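Local coordinates for protein rhamnosidase B (Bacillus sp., PDB 2OKX) that probably hydrolyses terminal alpha-L-rhamnose residues from glycosides, as a glycoside hydrolase family 78 alpha-L-rhamnosidase, at residues A[136-144]-A[388-396]; A[216-226]-A[309-320]. All coordinates share one frame; numbering follows the deposited sequence. Where two conformers were deposited one is given.

Contact 1: A[136-144]-A[388-396]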
loop_
_atom_site.group_PDB
_atom_site.type_symbol
_atom_site.label_atom_id
_atom_site.label_comp_id
_atom_site.label_asym_id
_atom_site.label_seq_id
_atom_site.Cartn_x
_atom_site.Cartn_y
_atom_site.Cartn_z
ATOM N N GLY A 136 -15.882 -4.427 23.017
ATOM C CA GLY A 136 -14.841 -3.433 23.201
ATOM C C GLY A 136 -14.296 -2.779 21.940
ATOM O O GLY A 136 -13.569 -1.793 22.030
ATOM N N GLN A 137 -14.632 -3.315 20.771
ATOM C CA GLN A 137 -14.146 -2.741 19.520
ATOM C C GLN A 137 -14.938 -1.481 19.187
ATOM O O GLN A 137 -16.128 -1.549 18.887
ATOM C CB GLN A 137 -14.264 -3.758 18.387
ATOM C CG GLN A 137 -13.663 -3.273 17.073
ATOM C CD GLN A 137 -14.691 -2.663 16.139
ATOM O OE1 GLN A 137 -14.406 -1.702 15.425
ATOM N NE2 GLN A 137 -15.885 -3.236 16.121
ATOM N N ARG A 138 -14.265 -0.336 19.243
ATOM C CA ARG A 138 -14.895 0.954 18.976
ATOM C C ARG A 138 -15.027 1.249 17.488
ATOM O O ARG A 138 -14.028 1.384 16.779
ATOM C CB ARG A 138 -14.094 2.073 19.641
ATOM C CG ARG A 138 -13.778 1.836 21.113
ATOM C CD ARG A 138 -15.010 1.401 21.904
ATOM N NE ARG A 138 -14.769 1.415 23.347
ATOM C CZ ARG A 138 -15.533 0.792 24.242
ATOM N NH1 ARG A 138 -16.595 0.096 23.850
ATOM N NH2 ARG A 138 -15.236 0.868 25.531
ATOM N N SER A 139 -16.268 1.361 17.022
ATOM C CA SER A 139 -16.535 1.630 15.617
ATOM C C SER A 139 -16.246 3.064 15.195
ATOM O O SER A 139 -16.453 3.419 14.035
ATOM C CB SER A 139 -17.982 1.274 15.275
ATOM O OG SER A 139 -18.161 -0.131 15.263
ATOM N N ASN A 140 -15.784 3.894 16.122
ATOM C CA ASN A 140 -15.456 5.272 15.774
ATOM C C ASN A 140 -13.940 5.478 15.685
ATOM O O ASN A 140 -13.471 6.616 15.609
ATOM C CB ASN A 140 -16.044 6.261 16.790
ATOM C CG ASN A 140 -15.402 6.152 18.163
ATOM O OD1 ASN A 140 -15.297 7.143 18.891
ATOM N ND2 ASN A 140 -14.984 4.951 18.529
ATOM N N SER A 141 -13.179 4.384 15.684
ATOM C CA SER A 141 -11.722 4.489 15.609
ATOM C C SER A 141 -11.310 5.175 14.301
ATOM O O SER A 141 -12.075 5.207 13.336
ATOM C CB SER A 141 -11.069 3.103 15.738
ATOM O OG SER A 141 -11.348 2.286 14.622
ATOM N N PRO A 142 -10.091 5.730 14.252
ATOM C CA PRO A 142 -9.600 6.426 13.057
ATOM C C PRO A 142 -9.569 5.650 11.746
ATOM O O PRO A 142 -9.258 4.456 11.715
ATOM C CB PRO A 142 -8.193 6.873 13.466
ATOM C CG PRO A 142 -8.268 6.962 14.957
ATOM C CD PRO A 142 -9.060 5.732 15.306
ATOM N N ARG A 143 -9.902 6.346 10.662
ATOM C CA ARG A 143 -9.825 5.754 9.339
ATOM C C ARG A 143 -8.308 5.690 9.185
ATOM O O ARG A 143 -7.609 6.658 9.491
ATOM C CB ARG A 143 -10.434 6.692 8.291
ATOM C CG ARG A 143 -10.269 6.224 6.849
ATOM C CD ARG A 143 -11.056 4.956 6.556
ATOM N NE ARG A 143 -10.646 4.372 5.280
ATOM C CZ ARG A 143 -10.956 4.865 4.084
ATOM N NH1 ARG A 143 -11.701 5.958 3.975
ATOM N NH2 ARG A 143 -10.488 4.280 2.989
ATOM N N MET A 144 -7.797 4.555 8.733
ATOM C CA MET A 144 -6.356 4.380 8.593
ATOM C C MET A 144 -5.726 5.278 7.535
ATOM O O MET A 144 -4.747 5.974 7.804
ATOM C CB MET A 144 -6.052 2.919 8.279
ATOM C CG MET A 144 -4.590 2.529 8.406
ATOM S SD MET A 144 -4.470 0.735 8.386
ATOM C CE MET A 144 -2.721 0.494 7.927
ATOM N N GLU A 388 -20.963 13.782 13.058
ATOM C CA GLU A 388 -21.394 12.394 13.196
ATOM C C GLU A 388 -20.430 11.651 14.127
ATOM O O GLU A 388 -19.240 11.536 13.843
ATOM C CB GLU A 388 -21.449 11.697 11.830
ATOM C CG GLU A 388 -22.068 10.301 11.903
ATOM C CD GLU A 388 -22.147 9.594 10.558
ATOM O OE1 GLU A 388 -22.638 8.442 10.520
ATOM O OE2 GLU A 388 -21.721 10.179 9.540
ATOM N N PRO A 389 -20.941 11.141 15.259
ATOM C CA PRO A 389 -20.167 10.408 16.268
ATOM C C PRO A 389 -19.205 9.330 15.760
ATOM O O PRO A 389 -18.067 9.256 16.212
ATOM C CB PRO A 389 -21.250 9.827 17.169
ATOM C CG PRO A 389 -22.304 10.893 17.128
ATOM C CD PRO A 389 -22.360 11.219 15.653
ATOM N N SER A 390 -19.662 8.498 14.831
ATOM C CA SER A 390 -18.829 7.422 14.304
ATOM C C SER A 390 -17.616 7.908 13.502
ATOM O O SER A 390 -16.703 7.130 13.214
ATOM C CB SER A 390 -19.673 6.474 13.448
ATOM O OG SER A 390 -20.208 7.135 12.315
ATOM N N LEU A 391 -17.603 9.191 13.160
ATOM C CA LEU A 391 -16.507 9.767 12.385
ATOM C C LEU A 391 -15.593 10.585 13.285
ATOM O O LEU A 391 -14.738 11.323 12.805
ATOM C CB LEU A 391 -17.067 10.681 11.284
ATOM C CG LEU A 391 -18.142 10.102 10.358
ATOM C CD1 LEU A 391 -18.552 11.152 9.330
ATOM C CD2 LEU A 391 -17.613 8.856 9.669
ATOM N N TYR A 392 -15.765 10.434 14.592
ATOM C CA TYR A 392 -14.992 11.204 15.557
ATOM C C TYR A 392 -14.501 10.381 16.742
ATOM O O TYR A 392 -15.230 9.535 17.263
ATOM C CB TYR A 392 -15.868 12.347 16.078
ATOM C CG TYR A 392 -15.251 13.178 17.174
ATOM C CD1 TYR A 392 -14.479 14.296 16.874
ATOM C CD2 TYR A 392 -15.448 12.852 18.518
ATOM C CE1 TYR A 392 -13.920 15.075 17.880
ATOM C CE2 TYR A 392 -14.889 13.624 19.535
ATOM C CZ TYR A 392 -14.130 14.733 19.207
ATOM O OH TYR A 392 -13.585 15.513 20.199
ATOM N N THR A 393 -13.267 10.636 17.172
ATOM C CA THR A 393 -12.713 9.940 18.330
ATOM C C THR A 393 -11.599 10.726 19.012
ATOM O O THR A 393 -10.786 11.375 18.354
ATOM C CB THR A 393 -12.164 8.532 17.976
ATOM O OG1 THR A 393 -11.794 7.856 19.188
ATOM C CG2 THR A 393 -10.932 8.633 17.066
ATOM N N GLU A 394 -11.582 10.673 20.340
ATOM C CA GLU A 394 -10.567 11.353 21.130
ATOM C C GLU A 394 -9.485 10.361 21.567
ATOM O O GLU A 394 -8.594 10.691 22.343
ATOM C CB GLU A 394 -11.214 12.038 22.341
ATOM C CG GLU A 394 -11.858 13.376 21.979
ATOM C CD GLU A 394 -12.792 13.916 23.052
ATOM O OE1 GLU A 394 -12.511 13.721 24.252
ATOM O OE2 GLU A 394 -13.802 14.554 22.686
ATOM N N GLU A 395 -9.583 9.136 21.064
ATOM C CA GLU A 395 -8.596 8.098 21.355
ATOM C C GLU A 395 -7.739 8.118 20.092
ATOM O O GLU A 395 -7.927 7.316 19.182
ATOM C CB GLU A 395 -9.306 6.759 21.547
ATOM C CG GLU A 395 -10.355 6.819 22.663
ATOM C CD GLU A 395 -11.091 5.516 22.864
ATOM O OE1 GLU A 395 -11.945 5.168 22.016
ATOM O OE2 GLU A 395 -10.807 4.833 23.872
ATOM N N ASN A 396 -6.807 9.065 20.062
ATOM C CA ASN A 396 -5.956 9.309 18.905
ATOM C C ASN A 396 -4.468 9.035 19.118
ATOM O O ASN A 396 -3.705 9.914 19.530
ATOM C CB ASN A 396 -6.185 10.763 18.468
ATOM C CG ASN A 396 -5.363 11.157 17.265
ATOM O OD1 ASN A 396 -4.777 10.312 16.584
ATOM N ND2 ASN A 396 -5.324 12.456 16.987
HETATM O O HOH W 1 -12.931 3.124 24.453
HETATM O O HOH W 2 -13.881 7.418 12.576
#
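Water 1 joins Arg138 to Glu395 and is gripped from both sides. It accepts from Arg138 NE at 2.7 Å, lying in the guanidinium plane at its edge. It donates to Glu395 OE2 at 2.8 Å. The two charged groups do not touch directly, and Arg138 turns NH2 to a salt bridge with Glu158. The contact sets a type I beta turn, Arg138 to Ser141, in a loop of the N-terminal domain against the short strand 392-393. That strand is an outermost one in a five-stranded antiparallel sheet.

Asn140 sits where the chains come closest, pressing its backbone on the other segment. Its CA-H points at Ser390 O, with CA 3.4 Å from that oxygen. Water 2 lies in the same region. It is 2.9 Å from Ser390 O and 3.0 Å from Ser141 O, placed to donate to both, though its two protons are shared among more acceptors than these, so both bonds need not be made at once.

Thr393 faces the loop with its methyl and CB, while its hydroxyl turns back on its own chain. OG1 lies opposite the backbone N (chi1 -173°) and closes an ST turn, accepting from Glu395 N at 3.2 Å. CB comes within 3.3 Å of Asn140 O. The Pro142 ring lies across the Thr393 side chain, roughly perpendicular to it. The ring also rests on Ala222 of the next strand. Pro142 CG meets the Thr393 methyl, CG2, at 3.8 Å.

Contact 2: A[216-226]-A[309-320]; sequences APKYAAALDLR and DHGGSSHFAIDS
Tyr219 (chi1 175°) and Phe316 (chi1 -175°) both swing CG opposite their backbone N, and the two rings meet on the same face of the sheet. They form an offset edge-to-face pair. The edge of Tyr219 points at the face of Phe316, with planes at 84° and centroids 5.9 Å apart. Tyr219 CD2 also packs on CG1 of its directly paired residue, Ile318, at 3.8 Å.

The backbones form an antiparallel beta ladder. Tyr219-Ile318, Ala221-Phe316 and Leu223-Ser314 are hydrogen-bonded pairs, each with two bonds. The bond from Leu223 N to Ser314 O is 2.8 Å long and almost straight. Ala220-Ala317 and Ala222-His315 are the non-hydrogen-bonded pairs between them.

Both ends are closed by polar groups. At one end Asp319 OD2 takes Lys218 N at 3.0 Å through its anti lone pair. The same oxygen forms a salt bridge with Lys218 NZ at 3.1 Å, and water 3 also donates to it. At the other end Arg226 NH2 gives a hydrogen bond to Asp309 O at 3.0 Å, nearly in the guanidinium plane, while NH1 hydrogen-bonds Asn238 O. Asp309 OD1 accepts from Gly311 N at 2.9 Å in an Asx turn. Water 5 donates to Asp309 OD2 and Gly312 O and accepts from Ser314 OG. Tyr242 OH also bonds Asp309 OD2, and Arg267 reaches both Asp309 OD1, in a salt bridge, and Ser314 OG.

This ladder belongs to domain D2, probably a galactose-binding-like beta-sandwich. Strand 256-262 flanks 314-320, and strand 392-393 flanks 219-223. Strand 324-327 packs on Tyr219 and Ile318, and strand 240-252 on Leu225.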
loop_
_atom_site.group_PDB
_atom_site.type_symbol
_atom_site.label_atom_id
_atom_site.label_comp_id
_atom_site.label_asym_id
_atom_site.label_seq_id
_atom_site.Cartn_x
_atom_site.Cartn_y
_atom_site.Cartn_z
ATOM N N ALA A 216 0.900 13.005 26.118
ATOM C CA ALA A 216 0.151 13.363 24.922
ATOM C C ALA A 216 -0.590 14.657 25.244
ATOM O O ALA A 216 -0.676 15.055 26.407
ATOM C CB ALA A 216 -0.850 12.271 24.584
ATOM N N PRO A 217 -1.128 15.334 24.221
ATOM C CA PRO A 217 -1.858 16.585 24.468
ATOM C C PRO A 217 -3.121 16.302 25.280
ATOM O O PRO A 217 -3.688 15.212 25.185
ATOM C CB PRO A 217 -2.193 17.076 23.059
ATOM C CG PRO A 217 -1.118 16.444 22.194
ATOM C CD PRO A 217 -1.026 15.060 22.778
ATOM N N LYS A 218 -3.564 17.279 26.067
ATOM C CA LYS A 218 -4.770 17.116 26.879
ATOM C C LYS A 218 -5.919 16.649 25.990
ATOM O O LYS A 218 -6.713 15.789 26.372
ATOM C CB LYS A 218 -5.166 18.448 27.533
ATOM C CG LYS A 218 -4.071 19.153 28.338
ATOM C CD LYS A 218 -3.693 18.392 29.600
ATOM C CE LYS A 218 -2.856 19.258 30.537
ATOM N NZ LYS A 218 -1.606 19.769 29.898
ATOM N N TYR A 219 -5.993 17.227 24.793
ATOM C CA TYR A 219 -7.038 16.905 23.828
ATOM C C TYR A 219 -6.413 16.529 22.479
ATOM O O TYR A 219 -5.596 17.270 21.948
ATOM C CB TYR A 219 -7.964 18.123 23.653
ATOM C CG TYR A 219 -9.028 17.965 22.588
ATOM C CD1 TYR A 219 -10.127 17.127 22.786
ATOM C CD2 TYR A 219 -8.918 18.625 21.365
ATOM C CE1 TYR A 219 -11.083 16.947 21.791
ATOM C CE2 TYR A 219 -9.868 18.451 20.365
ATOM C CZ TYR A 219 -10.944 17.610 20.584
ATOM O OH TYR A 219 -11.868 17.412 19.590
ATOM N N ALA A 220 -6.788 15.371 21.943
ATOM C CA ALA A 220 -6.287 14.916 20.642
ATOM C C ALA A 220 -7.401 14.118 19.985
ATOM O O ALA A 220 -7.874 13.127 20.539
ATOM C CB ALA A 220 -5.043 14.046 20.817
ATOM N N ALA A 221 -7.824 14.547 18.803
ATOM C CA ALA A 221 -8.911 13.867 18.124
ATOM C C ALA A 221 -8.639 13.606 16.653
ATOM O O ALA A 221 -7.941 14.372 15.987
ATOM C CB ALA A 221 -10.201 14.682 18.277
ATOM N N ALA A 222 -9.200 12.505 16.163
ATOM C CA ALA A 222 -9.069 12.120 14.769
ATOM C C ALA A 222 -10.458 12.291 14.161
ATOM O O ALA A 222 -11.439 11.716 14.651
ATOM C CB ALA A 222 -8.603 10.664 14.662
ATOM N N LEU A 223 -10.538 13.094 13.104
ATOM C CA LEU A 223 -11.807 13.371 12.442
ATOM C C LEU A 223 -11.833 12.918 10.993
ATOM O O LEU A 223 -10.878 13.136 10.254
ATOM C CB LEU A 223 -12.101 14.876 12.466
ATOM C CG LEU A 223 -11.376 15.810 13.439
ATOM C CD1 LEU A 223 -11.854 17.239 13.190
ATOM C CD2 LEU A 223 -11.633 15.404 14.872
ATOM N N ASP A 224 -12.930 12.288 10.586
ATOM C CA ASP A 224 -13.072 11.868 9.202
ATOM C C ASP A 224 -13.911 12.960 8.540
ATOM O O ASP A 224 -15.132 12.840 8.400
ATOM C CB ASP A 224 -13.774 10.516 9.112
ATOM C CG ASP A 224 -13.743 9.939 7.710
ATOM O OD1 ASP A 224 -13.898 8.708 7.570
ATOM O OD2 ASP A 224 -13.570 10.717 6.749
ATOM N N LEU A 225 -13.237 14.040 8.164
ATOM C CA LEU A 225 -13.887 15.181 7.535
ATOM C C LEU A 225 -14.485 14.848 6.174
ATOM O O LEU A 225 -15.486 15.437 5.774
ATOM C CB LEU A 225 -12.889 16.334 7.404
ATOM C CG LEU A 225 -12.395 16.930 8.725
ATOM C CD1 LEU A 225 -11.338 17.995 8.457
ATOM C CD2 LEU A 225 -13.572 17.521 9.490
ATOM N N ARG A 226 -13.875 13.902 5.466
ATOM C CA ARG A 226 -14.366 13.501 4.151
ATOM C C ARG A 226 -15.794 12.963 4.244
ATOM O O ARG A 226 -16.689 13.425 3.534
ATOM C CB ARG A 226 -13.443 12.431 3.548
ATOM C CG ARG A 226 -13.942 11.796 2.246
ATOM C CD ARG A 226 -13.066 10.600 1.884
ATOM N NE ARG A 226 -13.626 9.764 0.825
ATOM C CZ ARG A 226 -13.520 10.017 -0.477
ATOM N NH1 ARG A 226 -14.067 9.189 -1.361
ATOM N NH2 ARG A 226 -12.864 11.088 -0.897
ATOM N N ASP A 309 -9.978 16.133 -0.323
ATOM C CA ASP A 309 -9.727 15.108 0.683
ATOM C C ASP A 309 -9.951 13.738 0.055
ATOM O O ASP A 309 -11.082 13.377 -0.272
ATOM C CB ASP A 309 -10.684 15.299 1.871
ATOM C CG ASP A 309 -10.252 14.527 3.112
ATOM O OD1 ASP A 309 -9.497 13.544 2.981
ATOM O OD2 ASP A 309 -10.682 14.897 4.224
ATOM N N HIS A 310 -8.882 12.971 -0.116
ATOM C CA HIS A 310 -9.013 11.646 -0.715
ATOM C C HIS A 310 -9.535 10.661 0.326
ATOM O O HIS A 310 -10.117 9.627 -0.007
ATOM C CB HIS A 310 -7.660 11.161 -1.243
ATOM C CG HIS A 310 -7.763 10.291 -2.457
ATOM N ND1 HIS A 310 -8.856 9.489 -2.710
ATOM C CD2 HIS A 310 -6.907 10.096 -3.488
ATOM C CE1 HIS A 310 -8.669 8.839 -3.846
ATOM N NE2 HIS A 310 -7.495 9.189 -4.338
ATOM N N GLY A 311 -9.324 10.991 1.594
ATOM C CA GLY A 311 -9.768 10.117 2.661
ATOM C C GLY A 311 -8.686 9.977 3.714
ATOM O O GLY A 311 -7.536 10.367 3.494
ATOM N N GLY A 312 -9.046 9.412 4.860
ATOM C CA GLY A 312 -8.078 9.269 5.933
ATOM C C GLY A 312 -8.430 10.250 7.034
ATOM O O GLY A 312 -9.265 11.131 6.837
ATOM N N SER A 313 -7.786 10.118 8.185
ATOM C CA SER A 313 -8.074 10.990 9.315
ATOM C C SER A 313 -7.403 12.357 9.280
ATOM O O SER A 313 -6.268 12.499 8.824
ATOM C CB SER A 313 -7.683 10.288 10.622
ATOM O OG SER A 313 -8.404 9.083 10.787
ATOM N N SER A 314 -8.135 13.360 9.758
ATOM C CA SER A 314 -7.632 14.725 9.881
ATOM C C SER A 314 -7.438 14.834 11.393
ATOM O O SER A 314 -8.217 14.258 12.155
ATOM C CB SER A 314 -8.672 15.736 9.387
ATOM O OG SER A 314 -8.895 15.586 7.990
ATOM N N HIS A 315 -6.406 15.547 11.829
ATOM C CA HIS A 315 -6.112 15.646 13.254
ATOM C C HIS A 315 -6.216 17.033 13.864
ATOM O O HIS A 315 -5.841 18.026 13.249
ATOM C CB HIS A 315 -4.722 15.063 13.507
ATOM C CG HIS A 315 -4.643 13.593 13.246
ATOM N ND1 HIS A 315 -4.884 12.652 14.223
ATOM C CD2 HIS A 315 -4.445 12.902 12.099
ATOM C CE1 HIS A 315 -4.841 11.445 13.689
ATOM N NE2 HIS A 315 -4.578 11.569 12.401
ATOM N N PHE A 316 -6.714 17.073 15.098
ATOM C CA PHE A 316 -6.896 18.315 15.844
ATOM C C PHE A 316 -6.520 18.063 17.304
ATOM O O PHE A 316 -6.993 17.102 17.910
ATOM C CB PHE A 316 -8.364 18.743 15.770
ATOM C CG PHE A 316 -8.648 20.075 16.409
ATOM C CD1 PHE A 316 -9.891 20.333 16.978
ATOM C CD2 PHE A 316 -7.688 21.082 16.412
ATOM C CE1 PHE A 316 -10.175 21.580 17.538
ATOM C CE2 PHE A 316 -7.962 22.329 16.970
ATOM C CZ PHE A 316 -9.209 22.576 17.532
ATOM N N ALA A 317 -5.671 18.914 17.868
ATOM C CA ALA A 317 -5.263 18.747 19.258
ATOM C C ALA A 317 -5.183 20.085 19.974
ATOM O O ALA A 317 -4.995 21.125 19.349
ATOM C CB ALA A 317 -3.910 18.038 19.336
ATOM N N ILE A 318 -5.325 20.046 21.294
ATOM C CA ILE A 318 -5.260 21.250 22.106
ATOM C C ILE A 318 -4.599 20.929 23.438
ATOM O O ILE A 318 -4.843 19.872 24.020
ATOM C CB ILE A 318 -6.668 21.812 22.404
ATOM C CG1 ILE A 318 -7.426 22.068 21.099
ATOM C CG2 ILE A 318 -6.544 23.106 23.197
ATOM C CD1 ILE A 318 -8.864 22.523 21.307
ATOM N N ASP A 319 -3.758 21.835 23.916
ATOM C CA ASP A 319 -3.097 21.641 25.200
ATOM C C ASP A 319 -2.904 22.985 25.889
ATOM O O ASP A 319 -2.776 24.018 25.232
ATOM C CB ASP A 319 -1.744 20.948 25.019
ATOM C CG ASP A 319 -1.145 20.494 26.336
ATOM O OD1 ASP A 319 -0.280 21.212 26.881
ATOM O OD2 ASP A 319 -1.551 19.422 26.831
ATOM N N SER A 320 -2.893 22.964 27.217
ATOM C CA SER A 320 -2.724 24.183 28.001
ATOM C C SER A 320 -2.444 23.868 29.465
ATOM O O SER A 320 -2.821 22.809 29.964
ATOM C CB SER A 320 -3.986 25.044 27.913
ATOM O OG SER A 320 -3.861 26.205 28.717
HETATM O O HOH W 3 -0.151 17.411 27.867
HETATM O O HOH W 4 -11.962 9.455 5.025
HETATM O O HOH W 5 -10.491 13.796 6.770
#

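Overall arrangement
The two contacts share one sheet, and their centres are 11 Å apart. Strand 392-393 of contact 1 runs beside strand 219-223 of contact 2. Both segments of contact 2 fall, in sequence, between the two segments of contact 1. Two side-chain links join them. Tyr392 OH lies 2.6 Å from Tyr219 OH, and Asn396 ND2 lies 2.8 Å from His315 ND1; both are probable hydrogen bonds. Contact 1 thus brings a loop of the N-terminal domain to the sheet to which contact 2 gives two neighbouring strands. A glycerol, probably from crystallisation, sits by contact 2, about 3 Å from the Phe316 side chain (nearest atoms). It alone does not show a substrate site.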